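Local coordinates for protein alanine racemase (Corynebacterium glutamicum, PDB 2DY3) that belongs to the alanine racemase family, joins a TIM-barrel domain to a beta-rich C-terminal domain, and holds pyridoxal-5'-phosphate, at residues N36-G41 and V357-V361; A276-P280 and R351-T356; T170-I174 and R205-H209; V193-S199 and M210-G216; L294-Q298 and V308-G312. All coordinates share one frame. Residue numbers count along the deposited sequence, not the author numbering.

Contact 1 (N36-G41 and V357-V361); sequences NAYNHG and VRAYV. With PLP (pyridoxal-5'-phosphate), chain F.
This contact joins the two domains. A tight turn in the TIM-barrel domain, N36-G41, meets strand 357-360 near the C terminus. N36, A37 and Y38 have phi/psi near 57/48, a left-handed helical turn, and N39 (72/8) keeps positive phi. The backbone bonds G41 N to N36 O (3.1 Å) and H40 N to A37 O (2.8 Å) close the turn. V357-Y360 is extended and pairs with strand 4-8. The nearest CA atoms are those of G41 and R358, 7.6 Å apart.

Hydrogen bonds run from R358, built t, t, m with chi4 116°. Its NE and NH2 both donate to N39 O, at 3.3 and 3.1 Å. A water donates to N39 O (2.7 Å) and weakly accepts from R358 NE (3.1 Å). H40 ND1 bonds to Y38 O at 2.9 Å.

Packing completes the contact. H40 O is 3.5 Å from R358 CD and lies at the edge of the Y360 ring. G41 (phi/psi 93/84) leaves room that a CB would fill, clashing with Y360 OH and R358 CD. Y360 takes chi1 -61°.

From the same turn Y38 OH donates to PLP O1P at 2.7 Å.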
# COMPACT_ATOMS: atom_id res chain seq x y z
N ASN B 36 -10.06 -5.62 -0.43
CA ASN B 36 -9.50 -6.95 -0.25
C ASN B 36 -9.68 -7.42 1.19
O ASN B 36 -8.73 -7.86 1.84
CB ASN B 36 -8.02 -6.96 -0.63
CG ASN B 36 -7.44 -8.36 -0.71
OD1 ASN B 36 -8.17 -9.34 -0.87
ND2 ASN B 36 -6.12 -8.47 -0.60
N ALA B 37 -10.91 -7.31 1.68
CA ALA B 37 -11.23 -7.71 3.03
C ALA B 37 -10.38 -6.93 4.03
O ALA B 37 -9.76 -7.51 4.92
CB ALA B 37 -11.01 -9.22 3.20
N TYR B 38 -10.36 -5.61 3.86
CA TYR B 38 -9.59 -4.73 4.72
C TYR B 38 -8.14 -5.20 4.80
O TYR B 38 -7.55 -5.25 5.88
CB TYR B 38 -10.21 -4.68 6.13
CG TYR B 38 -11.48 -3.86 6.20
CD1 TYR B 38 -12.41 -3.89 5.17
CD2 TYR B 38 -11.76 -3.07 7.31
CE1 TYR B 38 -13.56 -3.15 5.22
CE2 TYR B 38 -12.92 -2.33 7.38
CZ TYR B 38 -13.82 -2.37 6.33
OH TYR B 38 -14.97 -1.61 6.38
N ASN B 39 -7.60 -5.57 3.65
CA ASN B 39 -6.21 -6.02 3.53
C ASN B 39 -5.96 -7.41 4.12
O ASN B 39 -4.81 -7.84 4.21
CB ASN B 39 -5.28 -5.01 4.19
CG ASN B 39 -3.84 -5.11 3.70
OD1 ASN B 39 -2.90 -4.70 4.39
ND2 ASN B 39 -3.66 -5.65 2.51
N HIS B 40 -7.01 -8.12 4.52
CA HIS B 40 -6.83 -9.46 5.10
C HIS B 40 -6.85 -10.60 4.07
O HIS B 40 -6.63 -11.76 4.42
CB HIS B 40 -7.91 -9.74 6.16
CG HIS B 40 -7.74 -8.97 7.43
ND1 HIS B 40 -7.90 -7.61 7.51
CD2 HIS B 40 -7.42 -9.38 8.68
CE1 HIS B 40 -7.70 -7.21 8.75
NE2 HIS B 40 -7.41 -8.27 9.48
N GLY B 41 -7.11 -10.27 2.80
CA GLY B 41 -7.15 -11.30 1.78
C GLY B 41 -8.55 -11.84 1.57
O GLY B 41 -8.93 -12.88 2.13
N VAL B 357 4.24 -10.42 2.79
CA VAL B 357 3.55 -11.58 2.25
C VAL B 357 2.43 -11.99 3.20
O VAL B 357 2.60 -11.97 4.42
CB VAL B 357 4.50 -12.77 2.05
CG1 VAL B 357 3.73 -13.98 1.53
CG2 VAL B 357 5.60 -12.39 1.07
N ARG B 358 1.29 -12.36 2.65
CA ARG B 358 0.14 -12.74 3.45
C ARG B 358 0.13 -14.24 3.75
O ARG B 358 0.16 -15.06 2.83
CB ARG B 358 -1.14 -12.31 2.73
CG ARG B 358 -2.41 -12.44 3.52
CD ARG B 358 -3.61 -11.89 2.74
NE ARG B 358 -3.60 -10.43 2.61
CZ ARG B 358 -3.49 -9.77 1.46
NH1 ARG B 358 -3.38 -10.43 0.32
NH2 ARG B 358 -3.50 -8.45 1.44
N ALA B 359 0.09 -14.60 5.03
CA ALA B 359 0.05 -15.99 5.46
C ALA B 359 -1.19 -16.24 6.30
O ALA B 359 -1.53 -15.44 7.19
CB ALA B 359 1.30 -16.34 6.25
N TYR B 360 -1.87 -17.35 6.04
CA TYR B 360 -3.10 -17.66 6.76
C TYR B 360 -2.93 -18.56 7.98
O TYR B 360 -2.41 -19.67 7.88
CB TYR B 360 -4.10 -18.25 5.76
CG TYR B 360 -4.44 -17.26 4.67
CD1 TYR B 360 -5.29 -16.19 4.92
CD2 TYR B 360 -3.83 -17.34 3.43
CE1 TYR B 360 -5.53 -15.23 3.96
CE2 TYR B 360 -4.06 -16.38 2.46
CZ TYR B 360 -4.92 -15.33 2.73
OH TYR B 360 -5.15 -14.36 1.77
N VAL B 361 -3.37 -18.04 9.12
CA VAL B 361 -3.32 -18.71 10.41
C VAL B 361 -1.92 -19.12 10.85
O VAL B 361 -1.10 -19.53 10.03
CB VAL B 361 -4.23 -19.95 10.43
CG1 VAL B 361 -4.17 -20.62 11.79
CG2 VAL B 361 -5.65 -19.54 10.12
N1 PLP F . -20.92 0.55 4.52
C2 PLP F . -20.28 1.34 3.56
C2A PLP F . -21.11 2.07 2.52
C3 PLP F . -18.87 1.44 3.60
O3 PLP F . -18.21 2.22 2.67
C4 PLP F . -18.13 0.74 4.60
C4A PLP F . -16.59 0.84 4.71
C5 PLP F . -18.85 -0.05 5.57
C6 PLP F . -20.23 -0.13 5.51
C5A PLP F . -18.16 -0.80 6.67
O4P PLP F . -17.93 0.04 7.79
P PLP F . -17.21 -0.39 9.18
O1P PLP F . -15.90 -0.97 8.87
O2P PLP F . -17.12 0.89 9.88
O3P PLP F . -18.15 -1.37 9.77
O HOH W 1 -2.25 -8.49 4.65

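Contact 2 (A276-P280 and R351-T356); sequences ADGMP and RPTGRT
Two irregular loops of the C-terminal domain lie side by side here, A276-P280 and R351-T356. The closest CA pairs are D277-G354 (4.2 Å) and G278-R351 (4.7 Å). T353-T356 is a type II' beta turn. G354 (60/-119) and R355 (-76/-11) are its central residues. A CB on G354 would clash with A276 O and D277 OD1. G278 (116/-11) is also a tight glycine: a CB would run into R351 O.

D277 is the main acceptor. Its carbonyl D277 O receives T353 N at 2.7 Å. Its carboxylate, with chi1 -54° and chi2 -70°, takes three donors from R355. D277 OD1 accepts from R355 N and from R355 NE, both at 2.7 Å. D277 OD2 accepts from R355 NH2 at 3.0 Å and from the backbone N of G274. The NE and NH2 bonds form a salt bridge. R355 folds back to do this (m, p, p, chi4 94°). Its NH2 also bridges to D305, and its NH1 to E64 of the second subunit.

CA-H...O contacts fill in the rest. G354 CA lies 3.4 Å from A276 O, and G278 CA 3.2 Å from R351 O. T353 CG2 packs 3.6 Å from G278 N. T353 also meets T353 of the second subunit.

The carboxylate thus pairs with main-chain and guanidinium donors together. The turn, its arginine and the subunit interface are held in one charged network.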
# COMPACT_ATOMS: atom_id res chain seq x y z
N ALA B 276 8.07 1.52 1.79
CA ALA B 276 7.61 0.88 0.56
C ALA B 276 6.74 -0.31 0.95
O ALA B 276 6.02 -0.88 0.12
CB ALA B 276 8.80 0.40 -0.26
N ASP B 277 6.79 -0.68 2.23
CA ASP B 277 6.02 -1.82 2.70
C ASP B 277 4.83 -1.42 3.57
O ASP B 277 4.09 -2.27 4.05
CB ASP B 277 6.94 -2.78 3.47
CG ASP B 277 8.16 -3.21 2.65
OD1 ASP B 277 7.98 -3.96 1.66
OD2 ASP B 277 9.29 -2.77 2.98
N GLY B 278 4.64 -0.12 3.77
CA GLY B 278 3.52 0.33 4.57
C GLY B 278 3.89 1.04 5.85
O GLY B 278 3.02 1.62 6.51
N MET B 279 5.16 0.99 6.23
CA MET B 279 5.61 1.66 7.44
C MET B 279 5.83 3.13 7.14
O MET B 279 6.81 3.51 6.50
CB MET B 279 6.92 1.07 7.94
CG MET B 279 7.45 1.73 9.21
SD MET B 279 6.49 1.34 10.71
CE MET B 279 5.27 2.54 10.68
N PRO B 280 4.90 3.99 7.59
CA PRO B 280 4.99 5.44 7.37
C PRO B 280 6.29 6.02 7.93
O PRO B 280 6.78 5.58 8.98
CB PRO B 280 3.77 5.97 8.13
CG PRO B 280 2.80 4.84 8.04
CD PRO B 280 3.66 3.64 8.30
N ARG B 351 -2.36 -0.82 6.05
CA ARG B 351 -0.99 -0.42 5.75
C ARG B 351 -0.00 -1.45 5.20
O ARG B 351 0.73 -1.16 4.25
CB ARG B 351 -0.37 0.25 6.98
CG ARG B 351 -0.94 1.63 7.29
CD ARG B 351 -0.65 2.65 6.19
NE ARG B 351 -1.18 2.23 4.89
CZ ARG B 351 -2.48 2.07 4.62
NH1 ARG B 351 -3.39 2.29 5.55
NH2 ARG B 351 -2.86 1.66 3.41
N PRO B 352 0.05 -2.67 5.79
CA PRO B 352 0.98 -3.71 5.33
C PRO B 352 0.89 -3.97 3.83
O PRO B 352 -0.12 -4.46 3.34
CB PRO B 352 0.56 -4.93 6.17
CG PRO B 352 0.15 -4.29 7.47
CD PRO B 352 -0.72 -3.13 6.96
N THR B 353 1.97 -3.65 3.12
CA THR B 353 2.01 -3.80 1.67
C THR B 353 3.43 -4.09 1.17
O THR B 353 4.28 -4.56 1.93
CB THR B 353 1.45 -2.50 1.01
OG1 THR B 353 1.25 -2.70 -0.39
CG2 THR B 353 2.41 -1.33 1.23
N GLY B 354 3.69 -3.84 -0.11
CA GLY B 354 5.01 -4.07 -0.67
C GLY B 354 5.53 -5.49 -0.60
O GLY B 354 4.94 -6.41 -1.17
N ARG B 355 6.66 -5.68 0.09
CA ARG B 355 7.25 -7.01 0.21
C ARG B 355 6.50 -7.91 1.20
O ARG B 355 6.74 -9.11 1.26
CB ARG B 355 8.72 -6.90 0.63
CG ARG B 355 9.71 -6.62 -0.53
CD ARG B 355 9.46 -5.27 -1.21
NE ARG B 355 9.75 -4.14 -0.33
CZ ARG B 355 10.91 -3.50 -0.27
NH1 ARG B 355 11.92 -3.87 -1.04
NH2 ARG B 355 11.05 -2.47 0.56
N THR B 356 5.59 -7.32 1.97
CA THR B 356 4.81 -8.07 2.95
C THR B 356 4.05 -9.21 2.29
O THR B 356 3.29 -9.00 1.35
CB THR B 356 3.77 -7.18 3.66
OG1 THR B 356 2.80 -6.73 2.70
CG2 THR B 356 4.42 -5.98 4.28

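Contact 3 (T170-I174 and R205-H209)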
# COMPACT_ATOMS: atom_id res chain seq x y z
N THR B 170 -25.98 11.22 13.83
CA THR B 170 -26.60 9.97 13.42
C THR B 170 -28.12 10.01 13.38
O THR B 170 -28.73 9.68 12.36
CB THR B 170 -26.16 8.82 14.34
OG1 THR B 170 -24.75 8.61 14.19
CG2 THR B 170 -26.90 7.54 13.99
N ASP B 171 -28.74 10.43 14.48
CA ASP B 171 -30.19 10.50 14.53
C ASP B 171 -30.76 11.47 13.51
O ASP B 171 -31.86 11.26 12.99
CB ASP B 171 -30.65 10.86 15.94
CG ASP B 171 -30.76 9.64 16.84
OD1 ASP B 171 -29.88 8.76 16.76
OD2 ASP B 171 -31.72 9.56 17.63
N ARG B 172 -30.03 12.54 13.21
CA ARG B 172 -30.51 13.50 12.23
C ARG B 172 -30.53 12.81 10.86
O ARG B 172 -31.42 13.04 10.05
CB ARG B 172 -29.61 14.74 12.19
CG ARG B 172 -30.16 15.86 11.31
CD ARG B 172 -31.54 16.30 11.79
NE ARG B 172 -31.50 16.83 13.15
CZ ARG B 172 -30.96 18.00 13.48
NH1 ARG B 172 -30.43 18.77 12.54
NH2 ARG B 172 -30.95 18.39 14.75
N GLN B 173 -29.53 11.97 10.62
CA GLN B 173 -29.44 11.23 9.36
C GLN B 173 -30.59 10.23 9.23
O GLN B 173 -31.17 10.07 8.16
CB GLN B 173 -28.11 10.49 9.25
CG GLN B 173 -26.90 11.37 9.04
CD GLN B 173 -25.68 10.58 8.59
OE1 GLN B 173 -25.61 10.11 7.45
NE2 GLN B 173 -24.72 10.40 9.49
N ILE B 174 -30.91 9.55 10.33
CA ILE B 174 -31.98 8.56 10.33
C ILE B 174 -33.31 9.23 10.02
O ILE B 174 -34.13 8.67 9.29
CB ILE B 174 -32.09 7.82 11.69
CG1 ILE B 174 -30.83 7.00 11.92
CG2 ILE B 174 -33.30 6.88 11.69
CD1 ILE B 174 -30.59 5.97 10.84
N ARG B 205 -26.30 0.54 18.49
CA ARG B 205 -27.66 0.99 18.17
C ARG B 205 -28.49 -0.16 17.61
O ARG B 205 -28.67 -0.28 16.40
CB ARG B 205 -27.61 2.12 17.14
CG ARG B 205 -27.02 3.42 17.65
CD ARG B 205 -27.89 4.04 18.73
NE ARG B 205 -29.17 4.52 18.21
CZ ARG B 205 -29.34 5.65 17.54
NH1 ARG B 205 -28.30 6.45 17.30
NH2 ARG B 205 -30.54 6.01 17.12
N SER B 206 -29.00 -1.01 18.50
CA SER B 206 -29.81 -2.14 18.08
C SER B 206 -31.14 -1.65 17.51
O SER B 206 -31.81 -2.38 16.77
CB SER B 206 -30.07 -3.08 19.26
OG SER B 206 -30.83 -4.20 18.84
N ASP B 207 -31.50 -0.42 17.84
CA ASP B 207 -32.74 0.15 17.34
C ASP B 207 -32.63 0.52 15.86
O ASP B 207 -33.62 0.88 15.23
CB ASP B 207 -33.12 1.39 18.15
CG ASP B 207 -32.05 2.46 18.13
OD1 ASP B 207 -32.40 3.65 18.23
OD2 ASP B 207 -30.85 2.11 18.03
N LEU B 208 -31.42 0.43 15.31
CA LEU B 208 -31.21 0.78 13.91
C LEU B 208 -30.87 -0.41 13.02
O LEU B 208 -30.42 -0.24 11.89
CB LEU B 208 -30.10 1.83 13.79
CG LEU B 208 -30.31 3.12 14.58
CD1 LEU B 208 -29.10 4.03 14.43
CD2 LEU B 208 -31.57 3.81 14.09
N HIS B 209 -31.09 -1.62 13.52
CA HIS B 209 -30.78 -2.81 12.72
C HIS B 209 -31.59 -2.92 11.43
O HIS B 209 -31.08 -3.42 10.42
CB HIS B 209 -31.00 -4.08 13.55
CG HIS B 209 -29.96 -4.30 14.61
ND1 HIS B 209 -28.89 -3.45 14.78
CD2 HIS B 209 -29.83 -5.27 15.53
CE1 HIS B 209 -28.14 -3.89 15.77
NE2 HIS B 209 -28.68 -5.00 16.24
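R205 and L208 have the most surface covered here, and I174 comes next. R205 has chi1 to chi3 all m, which places its guanidinium beside D171. Its NH1 and NH2 both donate to D171 OD1, each at 2.9 Å. This forked salt bridge leads on to a second acid. R205 NE bonds to D207 OD2 at 2.9 Å, and R205 NH2 to D207 OD1 at 3.2 Å. D171, R205 and D207 therefore form one network, with the arginine between two aspartates.

L208 makes the apolar half. Its CD2 lies 3.9 Å from I174 CG1, and its CD1 lies 4.2 Å from T170 CG2. T170 CG2 also touches R205 NH1 at 3.8 Å, so the methyl spans the charged and apolar parts. The threonine hydroxyl is bound to the backbone of A162. Residues T170, D171 and I174 lie along one side of a regular helix. S206 and D207 form a short 3-10 turn, which is followed by L208, whose N bonds to R205 O at 3.0 Å.

The arrangement belongs to the outer layer of the TIM barrel. It ties helix 169-186, which follows barrel strand 150-156, to the loop leading into strand 212-213.

Contact 4 (V193-S199 and M210-G216). With PLP (pyridoxal-5'-phosphate), chain F.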
# COMPACT_ATOMS: atom_id res chain seq x y z
N VAL B 193 -35.66 -4.50 1.93
CA VAL B 193 -34.48 -4.63 2.78
C VAL B 193 -33.64 -3.36 2.81
O VAL B 193 -33.02 -2.98 1.82
CB VAL B 193 -33.62 -5.82 2.29
CG1 VAL B 193 -32.43 -6.02 3.21
CG2 VAL B 193 -34.48 -7.08 2.24
N ASN B 194 -33.63 -2.71 3.97
CA ASN B 194 -32.88 -1.48 4.14
C ASN B 194 -31.82 -1.64 5.21
O ASN B 194 -31.92 -2.51 6.08
CB ASN B 194 -33.84 -0.34 4.51
CG ASN B 194 -35.01 -0.22 3.54
OD1 ASN B 194 -34.81 -0.03 2.34
ND2 ASN B 194 -36.23 -0.33 4.05
N HIS B 195 -30.79 -0.81 5.14
CA HIS B 195 -29.69 -0.86 6.10
C HIS B 195 -28.94 0.46 6.24
O HIS B 195 -28.85 1.24 5.31
CB HIS B 195 -28.72 -1.98 5.72
CG HIS B 195 -28.42 -2.07 4.25
ND1 HIS B 195 -27.26 -1.59 3.70
CD2 HIS B 195 -29.12 -2.63 3.24
CE1 HIS B 195 -27.24 -1.86 2.40
NE2 HIS B 195 -28.36 -2.49 2.10
N VAL B 196 -28.42 0.70 7.44
CA VAL B 196 -27.67 1.92 7.74
C VAL B 196 -26.49 1.64 8.67
O VAL B 196 -25.53 2.39 8.70
CB VAL B 196 -28.57 2.97 8.42
CG1 VAL B 196 -29.76 3.32 7.53
CG2 VAL B 196 -29.06 2.45 9.78
N CYS B 197 -26.57 0.55 9.42
CA CYS B 197 -25.54 0.20 10.40
C CYS B 197 -24.18 -0.34 9.98
O CYS B 197 -24.07 -1.42 9.40
CB CYS B 197 -26.14 -0.76 11.44
SG CYS B 197 -27.23 0.03 12.65
N ASN B 198 -23.14 0.43 10.29
CA ASN B 198 -21.76 0.02 10.03
C ASN B 198 -21.33 -0.52 11.40
O ASN B 198 -22.15 -0.53 12.32
CB ASN B 198 -20.91 1.23 9.61
CG ASN B 198 -20.91 2.33 10.64
OD1 ASN B 198 -21.73 2.35 11.56
ND2 ASN B 198 -19.99 3.28 10.49
N SER B 199 -20.09 -0.95 11.57
CA SER B 199 -19.66 -1.50 12.85
C SER B 199 -19.96 -0.67 14.11
O SER B 199 -20.54 -1.19 15.07
CB SER B 199 -18.16 -1.82 12.82
OG SER B 199 -17.90 -2.95 12.01
N MET B 210 -32.83 -2.46 11.46
CA MET B 210 -33.68 -2.52 10.27
C MET B 210 -33.69 -3.96 9.77
O MET B 210 -33.68 -4.89 10.58
CB MET B 210 -33.15 -1.58 9.20
CG MET B 210 -33.03 -0.15 9.69
SD MET B 210 -32.70 1.02 8.39
CE MET B 210 -34.36 1.28 7.76
N GLU B 211 -33.71 -4.17 8.46
CA GLU B 211 -33.73 -5.53 7.93
C GLU B 211 -32.34 -6.11 7.74
O GLU B 211 -32.16 -7.32 7.60
CB GLU B 211 -34.47 -5.60 6.59
CG GLU B 211 -35.96 -5.25 6.63
CD GLU B 211 -36.22 -3.76 6.68
OE1 GLU B 211 -35.31 -2.99 6.29
OE2 GLU B 211 -37.33 -3.36 7.08
N MET B 212 -31.34 -5.24 7.71
CA MET B 212 -29.97 -5.69 7.49
C MET B 212 -28.96 -4.71 8.08
O MET B 212 -29.20 -3.51 8.12
CB MET B 212 -29.74 -5.86 5.99
CG MET B 212 -28.39 -6.49 5.58
SD MET B 212 -28.27 -6.72 3.77
CE MET B 212 -28.66 -8.44 3.62
N VAL B 213 -27.84 -5.26 8.54
CA VAL B 213 -26.75 -4.46 9.09
C VAL B 213 -25.52 -4.80 8.24
O VAL B 213 -25.41 -5.91 7.73
CB VAL B 213 -26.49 -4.82 10.58
CG1 VAL B 213 -27.75 -4.59 11.40
CG2 VAL B 213 -26.04 -6.28 10.70
N ARG B 214 -24.61 -3.84 8.08
CA ARG B 214 -23.43 -4.09 7.26
C ARG B 214 -22.13 -3.68 7.91
O ARG B 214 -21.53 -2.67 7.55
CB ARG B 214 -23.56 -3.41 5.89
CG ARG B 214 -23.85 -1.93 5.94
CD ARG B 214 -23.61 -1.29 4.57
NE ARG B 214 -24.05 0.10 4.51
CZ ARG B 214 -23.77 1.03 5.42
NH1 ARG B 214 -23.04 0.74 6.49
NH2 ARG B 214 -24.19 2.27 5.25
N PRO B 215 -21.66 -4.48 8.87
CA PRO B 215 -20.41 -4.15 9.54
C PRO B 215 -19.22 -4.70 8.76
O PRO B 215 -19.32 -5.72 8.08
CB PRO B 215 -20.56 -4.81 10.91
CG PRO B 215 -21.35 -6.04 10.59
CD PRO B 215 -22.37 -5.57 9.57
N GLY B 216 -18.10 -4.00 8.86
CA GLY B 216 -16.89 -4.45 8.20
C GLY B 216 -15.84 -4.73 9.25
O GLY B 216 -15.52 -5.88 9.56
N1 PLP F . -20.92 0.55 4.52
C2 PLP F . -20.28 1.34 3.56
C2A PLP F . -21.11 2.07 2.52
C3 PLP F . -18.87 1.44 3.60
O3 PLP F . -18.21 2.22 2.67
C4 PLP F . -18.13 0.74 4.60
C4A PLP F . -16.59 0.84 4.71
C5 PLP F . -18.85 -0.05 5.57
C6 PLP F . -20.23 -0.13 5.51
C5A PLP F . -18.16 -0.80 6.67
O4P PLP F . -17.93 0.04 7.79
P PLP F . -17.21 -0.39 9.18
O1P PLP F . -15.90 -0.97 8.87
O2P PLP F . -17.12 0.89 9.88
O3P PLP F . -18.15 -1.37 9.77
O HOH W 2 -38.05 -0.73 6.25
O HOH W 3 -29.12 -1.22 9.71
O HOH W 4 -23.21 3.65 8.40
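The two segments run roughly alongside each other, 44° apart end to end, and interlock through side chains more than through regular pairing. M210 bends over the other segment: its CE touches N194 CB at 3.7 Å and its SD touches V196 CG1 at 3.8 Å. M212 fills the hollow beside V193 and H195. M212 CB meets V193 CG1 at 3.9 Å, and M212 SD sits 4.6 Å from the centroid of the H195 ring, an oblique Met-aromatic contact. C197 CB meets V213 CG1 at 4.2 Å.

R214 is the largest filler. One face of its guanidinium lies against V196 C; over the other is PLP N1, 2.9 Å from R214 NH1. P215 CB packs 3.4 Å from S199 OG. Beyond it, S199 N, S199 OG and G216 N donate to PLP O3P at 2.7, 2.8 and 2.8 Å. G216 leaves room for the phosphate.

Few direct bonds clamp the fit: N194 N to E211 OE1 (2.9 Å) and R214 N to C197 O (2.8 Å) are the good ones.

In the TIM barrel, V193 bonds to T153 of strand 150-156, and strand 212-213 bonds to strand 28-32. V193-S199 thus sits between strands 150-156 and 212-213, where the barrel closes, with helix 169-186 covering N194, V196 and M210.

Contact 5 (L294-Q298 and V308-G312)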
# COMPACT_ATOMS: atom_id res chain seq x y z
N LEU B 294 8.55 -8.64 24.37
CA LEU B 294 9.14 -7.42 24.94
C LEU B 294 9.28 -6.30 23.91
O LEU B 294 9.61 -6.54 22.75
CB LEU B 294 10.50 -7.73 25.58
CG LEU B 294 10.45 -8.50 26.91
CD1 LEU B 294 11.71 -8.25 27.68
CD2 LEU B 294 9.27 -8.04 27.74
N ASP B 295 9.03 -5.07 24.34
CA ASP B 295 9.10 -3.92 23.46
C ASP B 295 10.50 -3.35 23.25
O ASP B 295 11.35 -3.39 24.13
CB ASP B 295 8.20 -2.79 23.98
CG ASP B 295 6.73 -3.08 23.78
OD1 ASP B 295 6.40 -4.07 23.09
OD2 ASP B 295 5.90 -2.32 24.32
N TYR B 296 10.71 -2.82 22.05
CA TYR B 296 11.96 -2.19 21.66
C TYR B 296 11.52 -1.05 20.74
O TYR B 296 10.96 -1.27 19.67
CB TYR B 296 12.87 -3.18 20.92
CG TYR B 296 13.31 -4.35 21.76
CD1 TYR B 296 12.62 -5.56 21.72
CD2 TYR B 296 14.39 -4.24 22.62
CE1 TYR B 296 13.01 -6.63 22.51
CE2 TYR B 296 14.79 -5.30 23.42
CZ TYR B 296 14.10 -6.49 23.36
OH TYR B 296 14.50 -7.54 24.16
N PRO B 297 11.78 0.20 21.17
CA PRO B 297 11.43 1.41 20.43
C PRO B 297 12.12 1.58 19.09
O PRO B 297 13.31 1.30 18.95
CB PRO B 297 11.79 2.51 21.41
CG PRO B 297 13.02 1.96 22.06
CD PRO B 297 12.59 0.53 22.35
N GLN B 298 11.36 2.03 18.10
CA GLN B 298 11.89 2.28 16.77
C GLN B 298 12.70 3.56 16.93
O GLN B 298 12.33 4.45 17.69
CB GLN B 298 10.74 2.47 15.77
CG GLN B 298 11.12 2.97 14.38
CD GLN B 298 11.47 4.44 14.36
OE1 GLN B 298 10.96 5.21 15.17
NE2 GLN B 298 12.32 4.84 13.41
N VAL B 308 14.95 0.88 12.06
CA VAL B 308 15.78 0.37 13.15
C VAL B 308 15.13 0.51 14.52
O VAL B 308 14.33 1.42 14.76
CB VAL B 308 17.14 1.12 13.18
CG1 VAL B 308 18.11 0.43 14.12
CG2 VAL B 308 17.70 1.21 11.77
N ILE B 309 15.48 -0.41 15.41
CA ILE B 309 14.96 -0.40 16.77
C ILE B 309 16.15 -0.49 17.72
O ILE B 309 17.19 -1.08 17.38
CB ILE B 309 14.02 -1.60 17.04
CG1 ILE B 309 14.79 -2.92 16.92
CG2 ILE B 309 12.86 -1.59 16.05
CD1 ILE B 309 13.97 -4.13 17.30
N SER B 310 16.02 0.10 18.91
CA SER B 310 17.09 0.07 19.88
C SER B 310 16.88 -1.06 20.88
O SER B 310 15.80 -1.21 21.46
CB SER B 310 17.21 1.41 20.61
OG SER B 310 16.00 1.77 21.25
N LEU B 311 17.92 -1.86 21.07
CA LEU B 311 17.88 -2.98 21.99
C LEU B 311 18.52 -2.57 23.31
O LEU B 311 18.53 -3.34 24.27
CB LEU B 311 18.66 -4.15 21.38
CG LEU B 311 18.31 -4.55 19.94
CD1 LEU B 311 19.22 -5.69 19.49
CD2 LEU B 311 16.85 -4.97 19.87
N GLY B 312 19.05 -1.36 23.36
CA GLY B 312 19.72 -0.92 24.58
C GLY B 312 20.96 -1.78 24.70
O GLY B 312 21.71 -1.92 23.73
O HOH W 5 14.54 3.48 11.79
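The strands of this hairpin splay widely: their segment axes make 129°, and within these segments there is a single bridge. It is the non-hydrogen-bonded antiparallel pair Q298-I309, with CA atoms 4.1 Å apart. Next to it, S310 N donates to P297 O at 3.0 Å. P297 has no N-H to offer in return. Two CA-H...O contacts flank the bridge, I309 CA to P297 O (3.2 Å) and Q298 CA to V308 O (3.3 Å). Just beyond, the backbone of V308 is hydrogen-bonded to V299.

Farther along, side chains fill the widening gap. Y296 CB meets I309 CD1 at 3.9 Å. L311 CD2 lies over the face of the Y296 ring, 4.2 Å from its centroid, a CH-pi contact. L311 and G312 form a classic beta bulge opposite F267 of strand 267-271. At the other end a water accepts from Q298 NE2 (3.1 Å) and V308 N (2.6 Å), while Q298 OE1 bonds to G285.

The backbone therefore pairs these strands near P297-V299, and apolar and aromatic packing fills the space where they diverge.

The chain opens contact 1 at N36-G41 and closes it only at V357-V361, so the other four contacts fall within that loop. T170-I174 opens contact 3 and V193-S199 opens contact 4. R205-H209 then closes contact 3 before M210-G216 closes contact 4. These two cross, and they touch where L208 O lies 3.3 Å from C197 SG. Both belong to the barrel. In the C-terminal domain, contact 2 runs from A276-P280 to R351-T356 and encloses the short hairpin of contact 5. N39 of contact 1 touches P352 of contact 2. Contact 1 joins the domains, and PLP is shared by contacts 1 and 4.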